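Local coordinates for putative exported protein (Bordetella pertussis Tohama I, PDB 2PFY) that binds pyroglutamic acid in the periplasm as the solute receptor of a tripartite ATP-independent (TRAP) transport system, probably delivering it to the membrane permease, at residues Asp74-Ala86 / Leu273-Lys287. Residues are numbered along the deposited sequence; the frame is centred on the assembly and turned at random.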
loop_
_atom_site.group_PDB
_atom_site.type_symbol
_atom_site.label_atom_id
_atom_site.label_comp_id
_atom_site.label_asym_id
_atom_site.label_seq_id
_atom_site.Cartn_x
_atom_site.Cartn_y
_atom_site.Cartn_z
ATOM N N ASP A 74 5.093 13.120 6.247
ATOM C CA ASP A 74 4.252 13.166 7.433
ATOM C C ASP A 74 4.117 11.762 8.000
ATOM O O ASP A 74 3.510 10.904 7.365
ATOM C CB ASP A 74 2.882 13.783 7.101
ATOM C CG ASP A 74 1.965 13.890 8.313
ATOM O OD1 ASP A 74 2.192 13.176 9.309
ATOM O OD2 ASP A 74 1.001 14.690 8.278
ATOM N N PRO A 75 4.651 11.535 9.225
ATOM C CA PRO A 75 4.793 10.197 9.813
ATOM C C PRO A 75 3.495 9.430 10.015
ATOM O O PRO A 75 3.513 8.209 10.025
ATOM C CB PRO A 75 5.431 10.476 11.191
ATOM C CG PRO A 75 6.038 11.829 11.078
ATOM C CD PRO A 75 5.164 12.588 10.134
ATOM N N LEU A 76 2.385 10.129 10.200
ATOM C CA LEU A 76 1.113 9.453 10.407
ATOM C C LEU A 76 0.755 8.567 9.193
ATOM O O LEU A 76 -0.077 7.657 9.319
ATOM C CB LEU A 76 -0.023 10.457 10.659
ATOM C CG LEU A 76 0.157 11.442 11.835
ATOM C CD1 LEU A 76 -1.034 12.440 11.954
ATOM C CD2 LEU A 76 0.385 10.702 13.151
ATOM N N PHE A 77 1.360 8.865 8.041
ATOM C CA PHE A 77 1.019 8.152 6.779
ATOM C C PHE A 77 1.761 6.798 6.637
ATOM O O PHE A 77 1.507 6.021 5.697
ATOM C CB PHE A 77 1.259 9.060 5.559
ATOM C CG PHE A 77 0.211 10.160 5.393
ATOM C CD1 PHE A 77 -0.855 9.989 4.532
ATOM C CD2 PHE A 77 0.298 11.364 6.114
ATOM C CE1 PHE A 77 -1.836 10.984 4.369
ATOM C CE2 PHE A 77 -0.686 12.365 5.965
ATOM C CZ PHE A 77 -1.745 12.175 5.084
ATOM N N GLU A 78 2.665 6.502 7.569
ATOM C CA GLU A 78 3.375 5.206 7.524
ATOM C C GLU A 78 3.218 4.326 8.770
ATOM O O GLU A 78 3.972 3.349 8.951
ATOM C CB GLU A 78 4.861 5.402 7.177
ATOM C CG GLU A 78 5.630 6.123 8.280
ATOM C CD GLU A 78 7.076 6.413 7.935
ATOM O OE1 GLU A 78 7.422 6.578 6.738
ATOM O OE2 GLU A 78 7.870 6.499 8.892
ATOM N N ILE A 79 2.251 4.637 9.626
ATOM C CA ILE A 79 1.995 3.758 10.766
ATOM C C ILE A 79 1.568 2.342 10.331
ATOM O O ILE A 79 1.769 1.382 11.065
ATOM C CB ILE A 79 0.983 4.383 11.828
ATOM C CG1 ILE A 79 0.993 3.626 13.158
ATOM C CG2 ILE A 79 -0.453 4.430 11.314
ATOM C CD1 ILE A 79 2.329 3.577 13.887
ATOM N N ASP A 80 1.000 2.225 9.135
ATOM C CA ASP A 80 0.564 0.943 8.593
ATOM C C ASP A 80 1.727 0.050 8.145
ATOM O O ASP A 80 1.515 -1.108 7.723
ATOM C CB ASP A 80 -0.457 1.157 7.438
ATOM C CG ASP A 80 0.179 1.755 6.176
ATOM O OD1 ASP A 80 1.412 1.941 6.131
ATOM O OD2 ASP A 80 -0.559 2.060 5.217
ATOM N N SER A 81 2.950 0.575 8.237
ATOM C CA SER A 81 4.137 -0.162 7.818
ATOM C C SER A 81 5.094 -0.531 8.967
ATOM O O SER A 81 6.197 -1.011 8.716
ATOM C CB SER A 81 4.881 0.589 6.708
ATOM O OG SER A 81 4.033 0.787 5.575
ATOM N N VAL A 82 4.685 -0.287 10.212
ATOM C CA VAL A 82 5.491 -0.701 11.373
ATOM C C VAL A 82 5.372 -2.222 11.572
ATOM O O VAL A 82 4.268 -2.713 11.792
ATOM C CB VAL A 82 5.048 0.007 12.681
ATOM C CG1 VAL A 82 5.805 -0.607 13.913
ATOM C CG2 VAL A 82 5.223 1.541 12.585
ATOM N N PRO A 83 6.489 -2.967 11.451
ATOM C CA PRO A 83 6.385 -4.428 11.548
ATOM C C PRO A 83 5.736 -4.928 12.827
ATOM O O PRO A 83 6.042 -4.443 13.935
ATOM C CB PRO A 83 7.833 -4.913 11.387
ATOM C CG PRO A 83 8.508 -3.805 10.560
ATOM C CD PRO A 83 7.863 -2.530 11.120
ATOM N N PHE A 84 4.788 -5.837 12.650
ATOM C CA PHE A 84 4.110 -6.545 13.727
ATOM C C PHE A 84 3.246 -5.709 14.689
ATOM O O PHE A 84 2.717 -6.232 15.685
ATOM C CB PHE A 84 5.092 -7.487 14.428
ATOM C CG PHE A 84 5.653 -8.488 13.500
ATOM C CD1 PHE A 84 4.864 -9.524 13.039
ATOM C CD2 PHE A 84 6.924 -8.328 12.973
ATOM C CE1 PHE A 84 5.360 -10.445 12.120
ATOM C CE2 PHE A 84 7.435 -9.246 12.047
ATOM C CZ PHE A 84 6.659 -10.309 11.631
ATOM N N LEU A 85 3.074 -4.426 14.386
ATOM C CA LEU A 85 2.120 -3.616 15.131
ATOM C C LEU A 85 0.673 -4.043 14.859
ATOM O O LEU A 85 -0.168 -4.104 15.767
ATOM C CB LEU A 85 2.335 -2.134 14.798
ATOM C CG LEU A 85 1.345 -1.121 15.410
ATOM C CD1 LEU A 85 1.483 -0.986 16.928
ATOM C CD2 LEU A 85 1.504 0.224 14.764
ATOM N N ALA A 86 0.364 -4.341 13.598
ATOM C CA ALA A 86 -0.997 -4.726 13.222
ATOM C C ALA A 86 -0.936 -5.708 12.041
ATOM O O ALA A 86 -1.120 -5.321 10.887
ATOM C CB ALA A 86 -1.812 -3.497 12.859
ATOM N N LEU A 273 12.461 -9.768 13.410
ATOM C CA LEU A 273 11.543 -8.774 12.822
ATOM C C LEU A 273 10.666 -8.119 13.885
ATOM O O LEU A 273 10.361 -6.930 13.784
ATOM C CB LEU A 273 10.682 -9.407 11.726
ATOM C CG LEU A 273 11.402 -9.854 10.441
ATOM C CD1 LEU A 273 10.412 -10.527 9.441
ATOM C CD2 LEU A 273 12.124 -8.694 9.771
ATOM N N GLN A 274 10.260 -8.898 14.890
ATOM C CA GLN A 274 9.540 -8.372 16.059
ATOM C C GLN A 274 10.386 -7.331 16.807
ATOM O O GLN A 274 9.877 -6.285 17.217
ATOM C CB GLN A 274 9.090 -9.505 17.000
ATOM C CG GLN A 274 7.866 -10.312 16.457
ATOM C CD GLN A 274 7.681 -11.709 17.080
ATOM O OE1 GLN A 274 8.366 -12.082 18.041
ATOM N NE2 GLN A 274 6.747 -12.485 16.523
ATOM N N ALA A 275 11.673 -7.617 16.974
ATOM C CA ALA A 275 12.597 -6.651 17.594
ATOM C C ALA A 275 12.755 -5.402 16.713
ATOM O O ALA A 275 12.758 -4.275 17.239
ATOM C CB ALA A 275 13.958 -7.288 17.913
ATOM N N ILE A 276 12.838 -5.605 15.386
ATOM C CA ILE A 276 12.857 -4.485 14.440
ATOM C C ILE A 276 11.588 -3.615 14.546
ATOM O O ILE A 276 11.677 -2.392 14.466
ATOM C CB ILE A 276 13.149 -4.935 12.980
ATOM C CG1 ILE A 276 14.636 -5.289 12.832
ATOM C CG2 ILE A 276 12.759 -3.849 11.956
ATOM C CD1 ILE A 276 14.984 -5.887 11.521
ATOM N N GLY A 277 10.429 -4.267 14.733
ATOM C CA GLY A 277 9.148 -3.611 14.934
ATOM C C GLY A 277 9.085 -2.770 16.196
ATOM O O GLY A 277 8.545 -1.652 16.178
ATOM N N ALA A 278 9.630 -3.309 17.292
ATOM C CA ALA A 278 9.761 -2.569 18.560
ATOM C C ALA A 278 10.585 -1.283 18.392
ATOM O O ALA A 278 10.164 -0.211 18.834
ATOM C CB ALA A 278 10.366 -3.471 19.668
ATOM N N THR A 279 11.739 -1.387 17.739
ATOM C CA THR A 279 12.562 -0.213 17.439
ATOM C C THR A 279 11.790 0.815 16.602
ATOM O O THR A 279 11.754 2.008 16.927
ATOM C CB THR A 279 13.822 -0.633 16.664
ATOM O OG1 THR A 279 14.533 -1.608 17.420
ATOM C CG2 THR A 279 14.725 0.532 16.376
HETATM N N MSE A 280 11.158 0.345 15.524
HETATM C CA MSE A 280 10.510 1.263 14.602
HETATM C C MSE A 280 9.313 2.005 15.198
HETATM O O MSE A 280 9.126 3.182 14.885
HETATM C CB MSE A 280 10.160 0.572 13.275
HETATM C CG MSE A 280 11.392 0.195 12.466
HETATM SE SE MSE A 280 10.923 -0.574 10.712
HETATM C CE MSE A 280 9.945 1.029 9.959
ATOM N N VAL A 281 8.519 1.348 16.045
ATOM C CA VAL A 281 7.360 2.012 16.653
ATOM C C VAL A 281 7.823 3.063 17.687
ATOM O O VAL A 281 7.143 4.076 17.914
ATOM C CB VAL A 281 6.332 1.017 17.247
ATOM C CG1 VAL A 281 6.818 0.383 18.552
ATOM C CG2 VAL A 281 4.976 1.679 17.454
ATOM N N SER A 282 8.983 2.802 18.289
ATOM C CA SER A 282 9.633 3.746 19.193
ATOM C C SER A 282 10.152 4.944 18.381
ATOM O O SER A 282 9.812 6.095 18.690
ATOM C CB SER A 282 10.729 3.034 20.022
ATOM O OG SER A 282 11.734 3.924 20.494
ATOM N N ASP A 283 10.948 4.666 17.346
ATOM C CA ASP A 283 11.428 5.670 16.390
ATOM C C ASP A 283 10.273 6.507 15.853
ATOM O O ASP A 283 10.398 7.733 15.705
ATOM C CB ASP A 283 12.093 4.983 15.186
ATOM C CG ASP A 283 13.523 4.538 15.456
ATOM O OD1 ASP A 283 14.083 4.969 16.474
ATOM O OD2 ASP A 283 14.088 3.767 14.634
ATOM N N TRP A 284 9.153 5.833 15.555
ATOM C CA TRP A 284 7.978 6.475 14.975
ATOM C C TRP A 284 7.318 7.413 15.986
ATOM O O TRP A 284 6.997 8.555 15.651
ATOM C CB TRP A 284 6.962 5.434 14.486
ATOM C CG TRP A 284 5.716 6.039 13.862
ATOM C CD1 TRP A 284 5.527 6.341 12.536
ATOM C CD2 TRP A 284 4.491 6.385 14.528
ATOM N NE1 TRP A 284 4.268 6.855 12.340
ATOM C CE2 TRP A 284 3.606 6.894 13.538
ATOM C CE3 TRP A 284 4.048 6.307 15.859
ATOM C CZ2 TRP A 284 2.315 7.329 13.837
ATOM C CZ3 TRP A 284 2.754 6.740 16.158
ATOM C CH2 TRP A 284 1.902 7.249 15.147
ATOM N N SER A 285 7.107 6.912 17.203
ATOM C CA SER A 285 6.507 7.682 18.304
ATOM C C SER A 285 7.250 8.974 18.612
ATOM O O SER A 285 6.625 9.991 18.925
ATOM C CB SER A 285 6.438 6.830 19.570
ATOM O OG SER A 285 5.305 5.980 19.555
ATOM N N LYS A 286 8.580 8.929 18.522
ATOM C CA LYS A 286 9.414 10.109 18.734
ATOM C C LYS A 286 9.122 11.211 17.702
ATOM O O LYS A 286 8.965 12.381 18.073
ATOM C CB LYS A 286 10.911 9.744 18.739
ATOM C CG LYS A 286 11.359 8.899 19.947
ATOM C CD LYS A 286 12.832 8.449 19.830
ATOM C CE LYS A 286 13.238 7.535 20.992
ATOM N NZ LYS A 286 14.609 6.923 20.825
ATOM N N LYS A 287 9.024 10.836 16.419
ATOM C CA LYS A 287 8.871 11.820 15.339
ATOM C C LYS A 287 7.404 12.174 15.047
ATOM O O LYS A 287 7.106 13.172 14.400
ATOM C CB LYS A 287 9.633 11.390 14.068
ATOM C CG LYS A 287 9.117 10.089 13.411
ATOM C CD LYS A 287 9.717 9.842 12.030
ATOM C CE LYS A 287 8.959 8.693 11.334
ATOM N NZ LYS A 287 9.666 8.221 10.118
#
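Trp284, on helix 267-287, meets the loop 74-86 by both edge and face. Its NE1 donates to Pro75 O (2.8 Å, N-H...O 160°) with the oxygen near the indole plane, although the donor stands well above the carbonyl plane. Glu78 N reaches the same oxygen from the opposite face, so Pro75 O serves the 3-10 turn and the indole at once. Over the six-membered ring sits Ile79 CD1, 3.5 Å from the centroid and 9° off its normal: a CH-pi contact with the methyl carbon almost directly above the ring centre. Trp284 CG is anti to the backbone N (chi1 -180°), which carries the indole out to the loop. The N-H bond and the methyl help fix where the indole lies and how it is turned.

Beside it, Lys287 NZ forms a salt bridge with Glu78 OE2 (2.8 Å), on the syn side but tilted out of the carboxylate plane; both chains are extended beyond CG and cross at about a right angle. Farther along the helix, the loop backbone comes close at Gly277, whose CA makes a CA-H...O contact with Pro83 O (3.4 Å). Around this approach, Val82 CG1 touches Val281 CB at 3.7 Å, and the selenium of Met280 lies 3.7 Å from Pro83 CD. Phe84 closes this end, its ring edge against Leu273 CB and one face under Gln274 CG.

Outside the pair, Leu296 of helix 290-300 packs on Trp284. The contact links the loop between strand 62-66 of the five-stranded sheet and helix 89-108 to the helix following strand 261-264 of the four-stranded sheet. Bound pyroglutamic acid lies about 8 Å from the Ser81 side chain, beside this contact. Directed polar bonds and apolar cover thus combine at Trp284, whereas apolar contacts and close backbone approach join the Gly277 end.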